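Local coordinates for protein LD10117p (Drosophila melanogaster, PDB 5HJQ) that acts as a GTPase-activating protein for Rab35 in synaptic vesicle protein recycling and binds phosphoinositides through its TBC domain, at residues 199-207 and 284-295. Residues are numbered along the deposited sequence; the frame is centred on the assembly and turned at random.
Sequences PITSILLHF and FQHLVRIMDCYF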
ATOM      1  N   PRO A 199      -6.721   2.937   4.124  1.00 59.72           N
ATOM      2  CA  PRO A 199      -6.455   3.284   2.719  1.00 56.22           C
ATOM      3  C   PRO A 199      -6.545   2.095   1.761  1.00 58.82           C
ATOM      4  O   PRO A 199      -7.001   2.256   0.629  1.00 65.03           O
ATOM      5  CB  PRO A 199      -5.024   3.829   2.763  1.00 58.94           C
ATOM      6  CG  PRO A 199      -4.897   4.397   4.121  1.00 55.30           C
ATOM      7  CD  PRO A 199      -5.657   3.457   5.008  1.00 57.82           C
ATOM      8  N   ILE A 200      -6.127   0.919   2.218  1.00 55.61           N
ATOM      9  CA  ILE A 200      -6.189  -0.287   1.400  1.00 52.80           C
ATOM     10  C   ILE A 200      -7.642  -0.714   1.179  1.00 58.51           C
ATOM     11  O   ILE A 200      -8.033  -1.078   0.066  1.00 55.65           O
ATOM     12  CB  ILE A 200      -5.396  -1.441   2.044  1.00 54.48           C
ATOM     13  CG1 ILE A 200      -3.894  -1.138   2.024  1.00 48.73           C
ATOM     14  CG2 ILE A 200      -5.665  -2.750   1.319  1.00 50.31           C
ATOM     15  CD1 ILE A 200      -3.045  -2.261   2.588  1.00 55.19           C
ATOM     16  N   THR A 201      -8.433  -0.660   2.247  1.00 58.57           N
ATOM     17  CA  THR A 201      -9.855  -0.978   2.188  1.00 57.57           C
ATOM     18  C   THR A 201     -10.548  -0.142   1.120  1.00 57.86           C
ATOM     19  O   THR A 201     -11.364  -0.651   0.354  1.00 62.18           O
ATOM     20  CB  THR A 201     -10.541  -0.736   3.544  1.00 61.04           C
ATOM     21  OG1 THR A 201      -9.936  -1.567   4.540  1.00 59.78           O
ATOM     22  CG2 THR A 201     -12.032  -1.048   3.462  1.00 54.63           C
ATOM     23  N   SER A 202     -10.203   1.140   1.070  1.00 57.71           N
ATOM     24  CA  SER A 202     -10.742   2.044   0.063  1.00 58.05           C
ATOM     25  C   SER A 202     -10.351   1.621  -1.350  1.00 59.02           C
ATOM     26  O   SER A 202     -11.154   1.714  -2.273  1.00 60.25           O
ATOM     27  CB  SER A 202     -10.271   3.477   0.325  1.00 58.38           C
ATOM     28  OG  SER A 202     -10.880   4.012   1.488  1.00 59.82           O
ATOM     29  N   ILE A 203      -9.113   1.167  -1.513  1.00 59.80           N
ATOM     30  CA  ILE A 203      -8.610   0.749  -2.819  1.00 58.23           C
ATOM     31  C   ILE A 203      -9.339  -0.494  -3.322  1.00 57.31           C
ATOM     32  O   ILE A 203      -9.756  -0.557  -4.480  1.00 56.75           O
ATOM     33  CB  ILE A 203      -7.095   0.467  -2.771  1.00 54.78           C
ATOM     34  CG1 ILE A 203      -6.322   1.747  -2.442  1.00 59.30           C
ATOM     35  CG2 ILE A 203      -6.614  -0.101  -4.091  1.00 51.34           C
ATOM     36  CD1 ILE A 203      -4.819   1.566  -2.435  1.00 52.93           C
ATOM     37  N   LEU A 204      -9.483  -1.477  -2.442  1.00 54.94           N
ATOM     38  CA  LEU A 204     -10.213  -2.697  -2.753  1.00 55.84           C
ATOM     39  C   LEU A 204     -11.625  -2.380  -3.232  1.00 57.02           C
ATOM     40  O   LEU A 204     -12.108  -2.960  -4.202  1.00 59.13           O
ATOM     41  CB  LEU A 204     -10.267  -3.604  -1.527  1.00 54.69           C
ATOM     42  CG  LEU A 204      -8.933  -4.162  -1.039  1.00 54.34           C
ATOM     43  CD1 LEU A 204      -9.105  -4.782   0.330  1.00 47.85           C
ATOM     44  CD2 LEU A 204      -8.414  -5.187  -2.029  1.00 54.55           C
ATOM     45  N   LEU A 205     -12.267  -1.437  -2.550  1.00 53.59           N
ATOM     46  CA  LEU A 205     -13.655  -1.076  -2.817  1.00 58.25           C
ATOM     47  C   LEU A 205     -13.863  -0.426  -4.185  1.00 59.69           C
ATOM     48  O   LEU A 205     -14.998  -0.222  -4.610  1.00 61.28           O
ATOM     49  CB  LEU A 205     -14.163  -0.140  -1.718  1.00 59.30           C
ATOM     50  CG  LEU A 205     -14.536  -0.827  -0.401  1.00 62.14           C
ATOM     51  CD1 LEU A 205     -14.935   0.194   0.655  1.00 51.95           C
ATOM     52  CD2 LEU A 205     -15.667  -1.831  -0.641  1.00 59.33           C
ATOM     53  N   HIS A 206     -12.775  -0.097  -4.871  1.00 63.18           N
ATOM     54  CA  HIS A 206     -12.874   0.509  -6.194  1.00 60.10           C
ATOM     55  C   HIS A 206     -13.126  -0.527  -7.289  1.00 56.01           C
ATOM     56  O   HIS A 206     -13.398  -0.164  -8.432  1.00 61.67           O
ATOM     57  CB  HIS A 206     -11.601   1.298  -6.522  1.00 60.29           C
ATOM     58  CG  HIS A 206     -11.528   2.641  -5.862  1.00 62.57           C
ATOM     59  ND1 HIS A 206     -11.294   2.798  -4.513  1.00 60.10           N
ATOM     60  CD2 HIS A 206     -11.660   3.889  -6.369  1.00 59.52           C
ATOM     61  CE1 HIS A 206     -11.284   4.084  -4.217  1.00 64.90           C
ATOM     62  NE2 HIS A 206     -11.504   4.769  -5.326  1.00 66.37           N
ATOM     63  N   PHE A 207     -13.036  -1.808  -6.947  1.00 57.44           N
ATOM     64  CA  PHE A 207     -13.085  -2.856  -7.961  1.00 55.45           C
ATOM     65  C   PHE A 207     -13.935  -4.062  -7.570  1.00 59.43           C
ATOM     66  O   PHE A 207     -14.215  -4.920  -8.405  1.00 63.00           O
ATOM     67  CB  PHE A 207     -11.668  -3.324  -8.288  1.00 56.48           C
ATOM     68  CG  PHE A 207     -10.758  -2.220  -8.732  1.00 57.50           C
ATOM     69  CD1 PHE A 207     -10.823  -1.730 -10.025  1.00 54.85           C
ATOM     70  CD2 PHE A 207      -9.838  -1.670  -7.857  1.00 59.29           C
ATOM     71  CE1 PHE A 207      -9.988  -0.706 -10.435  1.00 62.23           C
ATOM     72  CE2 PHE A 207      -9.000  -0.647  -8.258  1.00 53.93           C
ATOM     73  CZ  PHE A 207      -9.071  -0.167  -9.550  1.00 59.22           C
ATOM     74  N   PHE A 284      -3.421   7.699  -8.226  1.00 65.04           N
ATOM     75  CA  PHE A 284      -4.205   6.471  -8.085  1.00 60.97           C
ATOM     76  C   PHE A 284      -3.815   5.401  -9.105  1.00 59.92           C
ATOM     77  O   PHE A 284      -3.668   4.229  -8.769  1.00 58.89           O
ATOM     78  CB  PHE A 284      -5.696   6.803  -8.200  1.00 66.20           C
ATOM     79  CG  PHE A 284      -6.604   5.654  -7.884  1.00 67.96           C
ATOM     80  CD1 PHE A 284      -6.798   5.245  -6.575  1.00 66.30           C
ATOM     81  CD2 PHE A 284      -7.261   4.982  -8.897  1.00 62.82           C
ATOM     82  CE1 PHE A 284      -7.634   4.186  -6.284  1.00 63.32           C
ATOM     83  CE2 PHE A 284      -8.096   3.919  -8.614  1.00 69.02           C
ATOM     84  CZ  PHE A 284      -8.282   3.520  -7.304  1.00 68.88           C
ATOM     85  N   GLN A 285      -3.649   5.837 -10.344  1.00 62.93           N
ATOM     86  CA  GLN A 285      -3.120   5.037 -11.439  1.00 64.85           C
ATOM     87  C   GLN A 285      -1.882   4.215 -11.069  1.00 63.61           C
ATOM     88  O   GLN A 285      -1.770   3.051 -11.447  1.00 58.77           O
ATOM     89  CB  GLN A 285      -2.798   5.993 -12.580  1.00 68.58           C
ATOM     90  CG  GLN A 285      -2.358   7.322 -12.006  1.00 73.93           C
ATOM     91  CD  GLN A 285      -2.236   8.427 -13.012  1.00 82.69           C
ATOM     92  OE1 GLN A 285      -1.338   8.425 -13.851  1.00 86.71           O
ATOM     93  NE2 GLN A 285      -3.119   9.415 -12.904  1.00 82.09           N
ATOM     94  N   HIS A 286      -0.942   4.831 -10.353  1.00 62.60           N
ATOM     95  CA  HIS A 286       0.292   4.148  -9.956  1.00 56.97           C
ATOM     96  C   HIS A 286       0.031   3.163  -8.826  1.00 56.28           C
ATOM     97  O   HIS A 286       0.550   2.047  -8.831  1.00 57.09           O
ATOM     98  CB  HIS A 286       1.371   5.148  -9.523  1.00 62.45           C
ATOM     99  CG  HIS A 286       1.802   6.088 -10.604  1.00 61.53           C
ATOM    100  ND1 HIS A 286       0.951   7.018 -11.159  1.00 65.07           N
ATOM    101  CD2 HIS A 286       2.995   6.254 -11.220  1.00 63.18           C
ATOM    102  CE1 HIS A 286       1.599   7.712 -12.076  1.00 68.17           C
ATOM    103  NE2 HIS A 286       2.843   7.270 -12.133  1.00 63.87           N
ATOM    104  N   LEU A 287      -0.777   3.593  -7.860  1.00 55.38           N
ATOM    105  CA  LEU A 287      -1.170   2.757  -6.728  1.00 54.79           C
ATOM    106  C   LEU A 287      -1.778   1.429  -7.157  1.00 59.78           C
ATOM    107  O   LEU A 287      -1.478   0.384  -6.578  1.00 60.37           O
ATOM    108  CB  LEU A 287      -2.180   3.493  -5.845  1.00 56.22           C
ATOM    109  CG  LEU A 287      -1.689   4.453  -4.770  1.00 63.19           C
ATOM    110  CD1 LEU A 287      -2.877   5.036  -4.028  1.00 58.96           C
ATOM    111  CD2 LEU A 287      -0.760   3.725  -3.820  1.00 64.81           C
ATOM    112  N   VAL A 288      -2.645   1.483  -8.162  1.00 54.95           N
ATOM    113  CA  VAL A 288      -3.363   0.303  -8.629  1.00 53.67           C
ATOM    114  C   VAL A 288      -2.411  -0.778  -9.133  1.00 52.36           C
ATOM    115  O   VAL A 288      -2.501  -1.935  -8.718  1.00 52.93           O
ATOM    116  CB  VAL A 288      -4.361   0.667  -9.743  1.00 56.57           C
ATOM    117  CG1 VAL A 288      -4.945  -0.586 -10.361  1.00 51.43           C
ATOM    118  CG2 VAL A 288      -5.462   1.558  -9.190  1.00 54.33           C
ATOM    119  N   ARG A 289      -1.497  -0.398 -10.019  1.00 52.90           N
ATOM    120  CA  ARG A 289      -0.491  -1.330 -10.516  1.00 50.41           C
ATOM    121  C   ARG A 289       0.361  -1.875  -9.371  1.00 59.10           C
ATOM    122  O   ARG A 289       0.731  -3.050  -9.369  1.00 59.24           O
ATOM    123  CB  ARG A 289       0.398  -0.655 -11.560  1.00 54.64           C
ATOM    124  CG  ARG A 289      -0.312  -0.315 -12.856  1.00 53.62           C
ATOM    125  CD  ARG A 289      -0.679  -1.570 -13.631  1.00 52.10           C
ATOM    126  NE  ARG A 289       0.494  -2.322 -14.068  1.00 55.47           N
ATOM    127  CZ  ARG A 289       0.856  -3.497 -13.563  1.00 52.31           C
ATOM    128  NH1 ARG A 289       0.135  -4.059 -12.603  1.00 55.60           N
ATOM    129  NH2 ARG A 289       1.936  -4.116 -14.019  1.00 52.42           N
ATOM    130  N   ILE A 290       0.665  -1.020  -8.397  1.00 52.15           N
ATOM    131  CA  ILE A 290       1.417  -1.439  -7.218  1.00 55.54           C
ATOM    132  C   ILE A 290       0.628  -2.466  -6.408  1.00 51.41           C
ATOM    133  O   ILE A 290       1.175  -3.475  -5.964  1.00 53.57           O
ATOM    134  CB  ILE A 290       1.776  -0.239  -6.315  1.00 57.25           C
ATOM    135  CG1 ILE A 290       2.779   0.677  -7.013  1.00 53.85           C
ATOM    136  CG2 ILE A 290       2.353  -0.712  -4.991  1.00 53.90           C
ATOM    137  CD1 ILE A 290       3.157   1.897  -6.202  1.00 53.96           C
ATOM    138  N   MET A 291      -0.662  -2.207  -6.222  1.00 52.96           N
ATOM    139  CA  MET A 291      -1.527  -3.141  -5.506  1.00 56.48           C
ATOM    140  C   MET A 291      -1.593  -4.507  -6.182  1.00 55.38           C
ATOM    141  O   MET A 291      -1.663  -5.532  -5.499  1.00 55.75           O
ATOM    142  CB  MET A 291      -2.936  -2.562  -5.364  1.00 51.96           C
ATOM    143  CG  MET A 291      -3.042  -1.441  -4.331  1.00 59.91           C
ATOM    144  SD  MET A 291      -2.398  -1.890  -2.702  1.00 58.30           S
ATOM    145  CE  MET A 291      -0.924  -0.880  -2.640  1.00 57.63           C
ATOM    146  N   ASP A 292      -1.567  -4.515  -7.514  1.00 50.00           N
ATOM    147  CA  ASP A 292      -1.559  -5.758  -8.288  1.00 54.15           C
ATOM    148  C   ASP A 292      -0.469  -6.717  -7.827  1.00 54.60           C
ATOM    149  O   ASP A 292      -0.727  -7.895  -7.578  1.00 52.32           O
ATOM    150  CB  ASP A 292      -1.376  -5.472  -9.783  1.00 56.18           C
ATOM    151  CG  ASP A 292      -2.612  -4.872 -10.423  1.00 55.67           C
ATOM    152  OD1 ASP A 292      -3.722  -5.057  -9.877  1.00 56.13           O
ATOM    153  OD2 ASP A 292      -2.472  -4.216 -11.479  1.00 55.67           O
ATOM    154  N   CYS A 293       0.752  -6.204  -7.718  1.00 59.81           N
ATOM    155  CA  CYS A 293       1.885  -7.019  -7.302  1.00 55.59           C
ATOM    156  C   CYS A 293       1.900  -7.226  -5.792  1.00 52.50           C
ATOM    157  O   CYS A 293       2.237  -8.308  -5.306  1.00 54.94           O
ATOM    158  CB  CYS A 293       3.194  -6.375  -7.761  1.00 54.90           C
ATOM    159  SG  CYS A 293       3.295  -6.129  -9.555  1.00 59.79           S
ATOM    160  N   TYR A 294       1.517  -6.183  -5.061  1.00 55.98           N
ATOM    161  CA  TYR A 294       1.500  -6.201  -3.600  1.00 53.86           C
ATOM    162  C   TYR A 294       0.610  -7.304  -3.035  1.00 58.24           C
ATOM    163  O   TYR A 294       0.999  -7.996  -2.092  1.00 56.25           O
ATOM    164  CB  TYR A 294       1.044  -4.836  -3.075  1.00 55.30           C
ATOM    165  CG  TYR A 294       0.669  -4.794  -1.607  1.00 55.17           C
ATOM    166  CD1 TYR A 294       1.647  -4.753  -0.621  1.00 49.60           C
ATOM    167  CD2 TYR A 294      -0.665  -4.772  -1.211  1.00 51.27           C
ATOM    168  CE1 TYR A 294       1.311  -4.706   0.716  1.00 47.82           C
ATOM    169  CE2 TYR A 294      -1.011  -4.727   0.128  1.00 52.47           C
ATOM    170  CZ  TYR A 294      -0.010  -4.687   1.087  1.00 55.77           C
ATOM    171  OH  TYR A 294      -0.322  -4.640   2.427  1.00 52.31           O
ATOM    172  N   PHE A 295      -0.574  -7.476  -3.622  1.00 53.06           N
ATOM    173  CA  PHE A 295      -1.523  -8.490  -3.159  1.00 55.26           C
ATOM    174  C   PHE A 295      -1.021  -9.908  -3.425  1.00 58.53           C
ATOM    175  O   PHE A 295      -1.625 -10.883  -2.974  1.00 59.12           O
ATOM    176  CB  PHE A 295      -2.892  -8.301  -3.825  1.00 55.04           C
ATOM    177  CG  PHE A 295      -3.630  -7.078  -3.361  1.00 54.30           C
ATOM    178  CD1 PHE A 295      -3.528  -6.650  -2.050  1.00 52.05           C
ATOM    179  CD2 PHE A 295      -4.421  -6.353  -4.239  1.00 52.87           C
ATOM    180  CE1 PHE A 295      -4.203  -5.525  -1.617  1.00 48.54           C
ATOM    181  CE2 PHE A 295      -5.098  -5.222  -3.811  1.00 54.33           C
ATOM    182  CZ  PHE A 295      -4.984  -4.807  -2.498  1.00 52.93           C
TER
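With its ring swung away from the backbone N (chi1 -172°), Phe284 reaches out to meet His206, whose ring turns back beside its own N, and these two torsions bring the rings together from opposite directions. The pair closes one end of a nearly perpendicular crossing inside the all-helical Rab-GAP TBC domain, where residues 199-204 and 284-295 run at -94° to each other and the turn after the first helix joins the packing. Phe284 CZ lies over one imidazole face, 3.5 Å from His206 CD2, but the planes are inclined at 41°, an oblique meeting. The imidazole is held through NE2, bonded to the backbone N of His168, whose ring meets Phe284 edge-to-face; ND1 lies against Ser202 O at a distance too short to be taken literally. An alanine in place of His206 would probably leave His168 N without its NE2 partner and take away the imidazole face on which Phe284 CZ rests. Next along the turn, Phe207 presents its ring edge to Val288 CG2, with CZ 4.0 Å away. At the middle of the crossing, Ile203 extends toward the facing helix; its CG2 touches Met291 CG at 3.8 Å, the two side chains crossing at about a right angle, while its CD1 reaches Leu287 CD1. Trp117 of helix 113-122 touches both Ile203 and Met291, making this a three-helix core. Farther along helix 284-297, Leu204 CD2 presses on Phe295 CZ at 3.5 Å, and Ile200 CG2 meets the edge of the same phenyl ring. The Tyr294 side chain lies about 8 Å from that of Lys300, a residue that binds the lipid headgroup. The Tyr294 hydroxyl is hydrogen-bonded to Phe228 O, and Ile200 CD1 lies 3.6 Å from Tyr294 OH.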